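Local coordinates for protein putative ATPase, AAA family (Prochlorococcus marinus subsp. pastoris str. CCMP1986, PDB 3CTD) that probably acts, as a whole protein of the RarA/MGS1/WRNIP1 subfamily, as a DNA-dependent ATPase in the response to stalled replication, and is represented here by its C-terminal part, at residues L85-A90 against A121-S126; N149-N154 against Q171-T176. The protein carries 1 engineered substitution. One frame throughout, in Å; residues are numbered along the deposited sequence.

The two contacts follow one another along the chain, their centres about 33 Å apart and their nearest atoms about 16 Å apart. Contact 1 lies near the centre of the chain and joins two loops of the helical bundle. Contact 2 lies about 27 Å from that centre, in the long irregular region, without alpha helix or strand, between helix 131-139 and helix 191-197. Both are partly buried, and both touch the third subunit, though the loops they join are different. Their chemistry differs: contact 1 pairs a small methyl group with backbone and bridges its polar ends through water, whereas contact 2 relies on a direct histidine-to-carbonyl bond beside a leucine.

Contact 1. Residues L85-A90 against A121-S126; sequences LADPNA and AISPKS
A methyl group set against a bend of chain forms the first shell here: A86 points its CB at 121-126 and meets P124 O at 3.4 Å. The same methyl touches S126 CB at 3.8 Å and, more loosely, P124 CB at 4.2 Å, so that one small side chain packs between the proline and the serine with the intervening peptide over it.

Polar ends are joined by water on two flanks of this methyl. One water donates to both D87 OD2 and S123 OG, spanning carboxylate and hydroxyl that stand 4.5 Å apart; S123 OG is also bonded to Y119 O. The other accepts from L85 N and donates to S126 OG, which lies anti to its backbone N (chi1 164°) and has a stronger partner in E192.

Farther out, each loop is braced from within. D87 OD1 takes the N-H of N89 at 3.1 Å from above the carboxylate plane, a capping bond at the type I turn D87-A90 that leads into helix 90-104, which A90 N closes onto D87 O. K125 turns its CB away from 85-90 and curls its chain back, so that NZ meets S123 O at 2.6 Å in the carbonyl plane and A121 O at 2.7 Å, from above the plane of the A121 carbonyl. S49 OG and L120 O bind the same ammonium, so this group, probably charged, is gripped by carbonyls at and just beyond the end of helix 110-121 and would offset their partial negative charge.

The contact thus joins the connection from helix 68-83 to helix 90-104 with the loop that runs from helix 110-121 toward helix 131-139, while helix 191-197 borders L85 and P88.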
ATOM      1  N   LEU B  85       3.903  -1.033  14.982  1.00 33.40           N
ATOM      2  CA  LEU B  85       5.183  -1.063  14.276  1.00 33.62           C
ATOM      3  C   LEU B  85       5.869  -2.453  14.246  1.00 32.64           C
ATOM      4  O   LEU B  85       7.044  -2.581  13.863  1.00 30.01           O
ATOM      5  CB  LEU B  85       6.119   0.001  14.853  1.00 32.99           C
ATOM      6  CG  LEU B  85       5.438   1.355  14.984  1.00 29.59           C
ATOM      7  CD1 LEU B  85       6.348   2.219  15.759  1.00 26.42           C
ATOM      8  CD2 LEU B  85       5.227   1.942  13.616  1.00 31.08           C
ATOM      9  N   ALA B  86       5.166  -3.496  14.659  1.00 33.99           N
ATOM     10  CA  ALA B  86       5.712  -4.844  14.413  1.00 35.05           C
ATOM     11  C   ALA B  86       5.581  -5.078  12.900  1.00 34.58           C
ATOM     12  O   ALA B  86       6.405  -5.763  12.283  1.00 35.31           O
ATOM     13  CB  ALA B  86       4.964  -5.908  15.220  1.00 33.46           C
ATOM     14  N   ASP B  87       4.537  -4.492  12.308  1.00 33.08           N
ATOM     15  CA  ASP B  87       4.319  -4.502  10.859  1.00 32.64           C
ATOM     16  C   ASP B  87       3.424  -3.307  10.482  1.00 32.97           C
ATOM     17  O   ASP B  87       2.195  -3.413  10.444  1.00 30.77           O
ATOM     18  CB  ASP B  87       3.703  -5.838  10.409  1.00 34.98           C
ATOM     19  CG  ASP B  87       3.340  -5.867   8.905  1.00 40.21           C
ATOM     20  OD1 ASP B  87       3.783  -4.997   8.129  1.00 40.71           O
ATOM     21  OD2 ASP B  87       2.567  -6.760   8.487  1.00 42.19           O
ATOM     22  N   PRO B  88       4.046  -2.163  10.183  1.00 35.65           N
ATOM     23  CA  PRO B  88       3.215  -0.993   9.950  1.00 32.88           C
ATOM     24  C   PRO B  88       2.429  -1.093   8.635  1.00 34.89           C
ATOM     25  O   PRO B  88       1.632  -0.233   8.346  1.00 34.15           O
ATOM     26  CB  PRO B  88       4.221   0.152   9.917  1.00 31.78           C
ATOM     27  CG  PRO B  88       5.531  -0.484   9.546  1.00 32.44           C
ATOM     28  CD  PRO B  88       5.486  -1.919   9.920  1.00 33.89           C
ATOM     29  N   ASN B  89       2.633  -2.143   7.852  1.00 36.80           N
ATOM     30  CA  ASN B  89       1.818  -2.355   6.657  1.00 35.16           C
ATOM     31  C   ASN B  89       0.413  -2.898   7.011  1.00 35.80           C
ATOM     32  O   ASN B  89      -0.560  -2.786   6.237  1.00 36.92           O
ATOM     33  CB  ASN B  89       2.573  -3.290   5.686  1.00 38.74           C
ATOM     34  CG  ASN B  89       1.910  -3.371   4.308  1.00 42.26           C
ATOM     35  OD1 ASN B  89       1.779  -2.370   3.603  1.00 44.21           O
ATOM     36  ND2 ASN B  89       1.501  -4.579   3.917  1.00 47.31           N
ATOM     37  N   ALA B  90       0.293  -3.476   8.206  1.00 35.31           N
ATOM     38  CA  ALA B  90      -0.966  -4.064   8.644  1.00 30.28           C
ATOM     39  C   ALA B  90      -2.112  -3.072   8.508  1.00 28.19           C
ATOM     40  O   ALA B  90      -3.204  -3.460   8.089  1.00 27.03           O
ATOM     41  CB  ALA B  90      -0.855  -4.599  10.121  1.00 29.19           C
ATOM     42  N   ALA B 121      -4.352 -11.711  13.163  1.00 29.41           N
ATOM     43  CA  ALA B 121      -4.124 -12.850  14.056  1.00 27.03           C
ATOM     44  C   ALA B 121      -2.726 -13.466  13.895  1.00 32.37           C
ATOM     45  O   ALA B 121      -2.100 -13.853  14.876  1.00 32.65           O
ATOM     46  CB  ALA B 121      -5.171 -13.894  13.826  1.00 30.43           C
ATOM     47  N   ILE B 122      -2.239 -13.574  12.654  1.00 30.67           N
ATOM     48  CA  ILE B 122      -0.954 -14.188  12.425  1.00 27.84           C
ATOM     49  C   ILE B 122       0.211 -13.214  12.307  1.00 30.98           C
ATOM     50  O   ILE B 122       1.332 -13.656  12.063  1.00 33.34           O
ATOM     51  CB  ILE B 122      -0.979 -15.161  11.201  1.00 30.34           C
ATOM     52  CG1 ILE B 122      -1.160 -14.431   9.855  1.00 26.67           C
ATOM     53  CG2 ILE B 122      -2.110 -16.162  11.360  1.00 27.36           C
ATOM     54  CD1 ILE B 122      -1.243 -15.396   8.670  1.00 22.47           C
ATOM     55  N   SER B 123      -0.013 -11.902  12.473  1.00 30.09           N
ATOM     56  CA  SER B 123       1.117 -10.967  12.380  1.00 27.54           C
ATOM     57  C   SER B 123       1.891 -10.988  13.667  1.00 32.16           C
ATOM     58  O   SER B 123       1.288 -11.274  14.732  1.00 28.75           O
ATOM     59  CB  SER B 123       0.632  -9.540  12.141  1.00 29.86           C
ATOM     60  OG  SER B 123      -0.033  -9.455  10.905  1.00 35.41           O
ATOM     61  N   PRO B 124       3.214 -10.643  13.611  1.00 34.43           N
ATOM     62  CA  PRO B 124       3.907 -10.400  14.899  1.00 33.10           C
ATOM     63  C   PRO B 124       3.196  -9.270  15.640  1.00 32.04           C
ATOM     64  O   PRO B 124       2.646  -8.400  15.012  1.00 33.49           O
ATOM     65  CB  PRO B 124       5.360  -9.987  14.495  1.00 30.12           C
ATOM     66  CG  PRO B 124       5.300  -9.571  13.065  1.00 34.19           C
ATOM     67  CD  PRO B 124       4.110 -10.414  12.456  1.00 33.95           C
ATOM     68  N   LYS B 125       3.221  -9.286  16.965  1.00 37.40           N
ATOM     69  CA  LYS B 125       2.532  -8.294  17.775  1.00 37.30           C
ATOM     70  C   LYS B 125       3.472  -7.281  18.452  1.00 40.72           C
ATOM     71  O   LYS B 125       4.624  -7.619  18.774  1.00 44.68           O
ATOM     72  CB  LYS B 125       1.687  -9.033  18.823  1.00 35.11           C
ATOM     73  CG  LYS B 125       0.809 -10.166  18.222  1.00 35.76           C
ATOM     74  CD  LYS B 125      -0.397  -9.627  17.349  1.00 32.24           C
ATOM     75  CE  LYS B 125      -1.415 -10.730  17.007  1.00 30.98           C
ATOM     76  NZ  LYS B 125      -0.862 -11.783  16.051  1.00 28.55           N
ATOM     77  N   SER B 126       2.995  -6.043  18.653  1.00 38.26           N
ATOM     78  CA  SER B 126       3.682  -5.060  19.494  1.00 30.64           C
ATOM     79  C   SER B 126       2.729  -4.032  19.941  1.00 33.97           C
ATOM     80  O   SER B 126       1.958  -3.520  19.111  1.00 37.55           O
ATOM     81  CB  SER B 126       4.744  -4.331  18.693  1.00 36.55           C
ATOM     82  OG  SER B 126       5.169  -3.154  19.348  1.00 28.66           O
TER
HETATM   83  O   HOH W   1       3.879  -0.715  17.714  1.00 33.53           O
HETATM   84  O   HOH W   2       2.323  -9.119   9.640  1.00 36.11           O

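Contact 2. Residues N149-N154 against Q171-T176; sequences NHLKNN and QEYLPT
The direct polar link between 149-154 and 171-176 is a hydrogen bond from H150 NE2 to E172 O, 2.7 Å long and nearly straight, with an N-H...O angle of 160°. It uses a lone pair of the carbonyl oxygen, which itself lies close to the imidazole plane. CG of H150 sits in the crowded position between backbone N and carbonyl carbon (chi1 67°), and from there the ring reaches across to the other loop. NE2 donates in this bond, which leaves the charge of the ring open; E172 OE1, 5.1 Å from H150 NE2, could favour the charged form without touching it.

Van der Waals packing surrounds that bond. Q171, its chain extended, meets H150 tip to tip, Q171 CG lying 3.7 Å from H150 CD2, with amide and ring planes only 28° apart. L151 places its CG over one face of the imidazole, offset toward the rim. L151 CD1 comes to 3.4 Å from Y173 O, while L151 CD2 rests 3.9 Å from Y173 CD1, the two side chains crossing at about a right angle. An alanine in place of H150 would remove the imidazole and its bond to E172 O, and would probably loosen the packing against Q171 and L151.

Both segments belong to the long irregular region, without alpha helix or strand, between helix 131-139 and helix 191-197 of the MgsA C-terminal family region; a 3-10 turn, N149-L151, presents the histidine and leucine.

Hydrogen bonds from the Q171 amide hold the second loop. Q171 NE2 donates to Y173 OH at 3.0 Å, exactly in the amide plane, and also to L159 O. The third subunit adds two separate bonds: its W57 NE1 to Y173 O and its S40 OG to L151 O.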
ATOM      1  N   ASN B 149      13.434  27.618  22.169  1.00 32.88           N
ATOM      2  CA  ASN B 149      13.655  28.580  21.107  1.00 40.37           C
ATOM      3  C   ASN B 149      14.106  28.011  19.761  1.00 41.94           C
ATOM      4  O   ASN B 149      13.600  28.422  18.709  1.00 42.21           O
ATOM      5  CB  ASN B 149      14.541  29.751  21.578  1.00 44.44           C
ATOM      6  CG  ASN B 149      13.925  30.497  22.799  1.00 52.96           C
ATOM      7  OD1 ASN B 149      12.683  30.540  22.985  1.00 53.58           O
ATOM      8  ND2 ASN B 149      14.792  31.067  23.634  1.00 52.24           N
ATOM      9  N   HIS B 150      15.063  27.085  19.768  1.00 38.83           N
ATOM     10  CA  HIS B 150      15.617  26.641  18.492  1.00 35.31           C
ATOM     11  C   HIS B 150      14.657  25.693  17.754  1.00 32.56           C
ATOM     12  O   HIS B 150      14.946  25.265  16.656  1.00 29.36           O
ATOM     13  CB  HIS B 150      16.974  25.977  18.693  1.00 33.04           C
ATOM     14  CG  HIS B 150      16.899  24.695  19.444  1.00 33.89           C
ATOM     15  ND1 HIS B 150      16.748  24.651  20.809  1.00 35.38           N
ATOM     16  CD2 HIS B 150      16.942  23.410  19.030  1.00 34.50           C
ATOM     17  CE1 HIS B 150      16.687  23.396  21.209  1.00 32.64           C
ATOM     18  NE2 HIS B 150      16.799  22.620  20.147  1.00 35.64           N
ATOM     19  N   LEU B 151      13.528  25.372  18.392  1.00 32.09           N
ATOM     20  CA  LEU B 151      12.553  24.426  17.880  1.00 31.39           C
ATOM     21  C   LEU B 151      11.271  25.125  17.495  1.00 33.39           C
ATOM     22  O   LEU B 151      10.361  24.479  17.005  1.00 32.77           O
ATOM     23  CB  LEU B 151      12.221  23.332  18.892  1.00 26.23           C
ATOM     24  CG  LEU B 151      13.380  22.423  19.307  1.00 29.38           C
ATOM     25  CD1 LEU B 151      12.913  21.337  20.291  1.00 27.69           C
ATOM     26  CD2 LEU B 151      14.067  21.854  18.099  1.00 29.40           C
ATOM     27  N   LYS B 152      11.201  26.435  17.732  1.00 31.74           N
ATOM     28  CA  LYS B 152      10.047  27.223  17.315  1.00 35.84           C
ATOM     29  C   LYS B 152       9.938  27.358  15.802  1.00 37.65           C
ATOM     30  O   LYS B 152      10.910  27.189  15.046  1.00 36.74           O
ATOM     31  CB  LYS B 152      10.095  28.633  17.920  1.00 37.26           C
ATOM     32  CG  LYS B 152       9.735  28.689  19.401  1.00 43.36           C
ATOM     33  CD  LYS B 152       9.613  30.128  19.885  1.00 48.52           C
ATOM     34  CE  LYS B 152       9.910  30.192  21.370  1.00 56.00           C
ATOM     35  NZ  LYS B 152       9.050  31.229  22.009  1.00 58.32           N
ATOM     36  N   ASN B 153       8.744  27.689  15.357  1.00 36.13           N
ATOM     37  CA  ASN B 153       8.539  27.983  13.962  1.00 41.21           C
ATOM     38  C   ASN B 153       9.478  29.101  13.449  1.00 43.66           C
ATOM     39  O   ASN B 153       9.520  30.193  14.041  1.00 44.74           O
ATOM     40  CB  ASN B 153       7.071  28.361  13.796  1.00 40.75           C
ATOM     41  CG  ASN B 153       6.716  28.651  12.385  1.00 41.26           C
ATOM     42  OD1 ASN B 153       6.087  29.659  12.118  1.00 47.82           O
ATOM     43  ND2 ASN B 153       7.133  27.787  11.456  1.00 42.33           N
ATOM     44  N   ASN B 154      10.214  28.856  12.362  1.00 44.93           N
ATOM     45  CA  ASN B 154      11.211  29.830  11.854  1.00 52.34           C
ATOM     46  C   ASN B 154      12.342  30.158  12.819  1.00 50.36           C
ATOM     47  O   ASN B 154      12.921  31.233  12.705  1.00 52.64           O
ATOM     48  CB  ASN B 154      10.607  31.210  11.499  1.00 56.23           C
ATOM     49  CG  ASN B 154       9.465  31.123  10.543  1.00 61.26           C
ATOM     50  OD1 ASN B 154       9.367  30.172   9.758  1.00 61.65           O
ATOM     51  ND2 ASN B 154       8.563  32.113  10.610  1.00 61.90           N
ATOM     52  N   GLN B 171      21.208  17.585  18.482  1.00 30.78           N
ATOM     53  CA  GLN B 171      20.389  18.757  18.754  1.00 31.14           C
ATOM     54  C   GLN B 171      19.278  18.365  19.716  1.00 32.95           C
ATOM     55  O   GLN B 171      18.739  17.279  19.629  1.00 37.09           O
ATOM     56  CB  GLN B 171      19.825  19.350  17.427  1.00 30.15           C
ATOM     57  CG  GLN B 171      18.949  20.612  17.547  1.00 22.67           C
ATOM     58  CD  GLN B 171      18.679  21.251  16.192  1.00 27.49           C
ATOM     59  OE1 GLN B 171      18.938  22.425  16.004  1.00 29.56           O
ATOM     60  NE2 GLN B 171      18.153  20.476  15.234  1.00 29.20           N
ATOM     61  N   GLU B 172      18.920  19.256  20.622  1.00 34.11           N
ATOM     62  CA  GLU B 172      17.904  18.943  21.630  1.00 36.07           C
ATOM     63  C   GLU B 172      16.532  19.019  20.997  1.00 33.71           C
ATOM     64  O   GLU B 172      16.213  20.033  20.350  1.00 35.75           O
ATOM     65  CB  GLU B 172      17.947  19.974  22.778  1.00 39.62           C
ATOM     66  CG  GLU B 172      19.320  20.167  23.460  1.00 44.13           C
ATOM     67  CD  GLU B 172      19.358  21.376  24.441  1.00 47.27           C
ATOM     68  OE1 GLU B 172      18.278  21.789  24.917  1.00 48.87           O
ATOM     69  OE2 GLU B 172      20.466  21.913  24.732  1.00 49.86           O
ATOM     70  N   TYR B 173      15.711  17.996  21.235  1.00 30.01           N
ATOM     71  CA  TYR B 173      14.344  17.927  20.728  1.00 27.90           C
ATOM     72  C   TYR B 173      13.327  17.926  21.846  1.00 32.24           C
ATOM     73  O   TYR B 173      12.142  18.274  21.667  1.00 33.05           O
ATOM     74  CB  TYR B 173      14.174  16.728  19.774  1.00 24.71           C
ATOM     75  CG  TYR B 173      15.001  16.921  18.491  1.00 25.92           C
ATOM     76  CD1 TYR B 173      14.780  18.023  17.663  1.00 27.42           C
ATOM     77  CD2 TYR B 173      15.996  16.026  18.121  1.00 20.07           C
ATOM     78  CE1 TYR B 173      15.535  18.234  16.509  1.00 24.53           C
ATOM     79  CE2 TYR B 173      16.750  16.211  16.976  1.00 21.03           C
ATOM     80  CZ  TYR B 173      16.523  17.334  16.178  1.00 26.88           C
ATOM     81  OH  TYR B 173      17.287  17.587  15.046  1.00 25.45           O
ATOM     82  N   LEU B 174      13.790  17.560  23.030  1.00 38.60           N
ATOM     83  CA  LEU B 174      12.935  17.580  24.225  1.00 40.50           C
ATOM     84  C   LEU B 174      13.345  18.803  25.011  1.00 34.78           C
ATOM     85  O   LEU B 174      14.463  19.280  24.872  1.00 38.23           O
ATOM     86  CB  LEU B 174      13.171  16.328  25.080  1.00 39.65           C
ATOM     87  CG  LEU B 174      12.428  15.068  24.651  1.00 41.49           C
ATOM     88  CD1 LEU B 174      13.230  13.791  25.021  1.00 43.23           C
ATOM     89  CD2 LEU B 174      11.070  15.048  25.254  1.00 40.05           C
ATOM     90  N   PRO B 175      12.465  19.300  25.870  1.00 36.43           N
ATOM     91  CA  PRO B 175      12.971  20.346  26.794  1.00 34.49           C
ATOM     92  C   PRO B 175      14.162  19.837  27.620  1.00 39.22           C
ATOM     93  O   PRO B 175      14.246  18.634  27.897  1.00 39.73           O
ATOM     94  CB  PRO B 175      11.785  20.607  27.709  1.00 34.53           C
ATOM     95  CG  PRO B 175      10.521  20.007  26.929  1.00 34.37           C
ATOM     96  CD  PRO B 175      11.093  18.841  26.173  1.00 31.23           C
ATOM     97  N   THR B 176      15.067  20.733  28.010  1.00 40.90           N
ATOM     98  CA  THR B 176      16.267  20.374  28.779  1.00 43.82           C
ATOM     99  C   THR B 176      16.012  19.534  30.034  1.00 47.34           C
ATOM    100  O   THR B 176      16.783  18.602  30.299  1.00 49.88           O
ATOM    101  CB  THR B 176      17.175  21.632  29.173  1.00 46.92           C
ATOM    102  OG1 THR B 176      16.502  22.506  30.104  1.00 46.93           O
ATOM    103  CG2 THR B 176      17.524  22.445  27.964  1.00 47.32           C
TER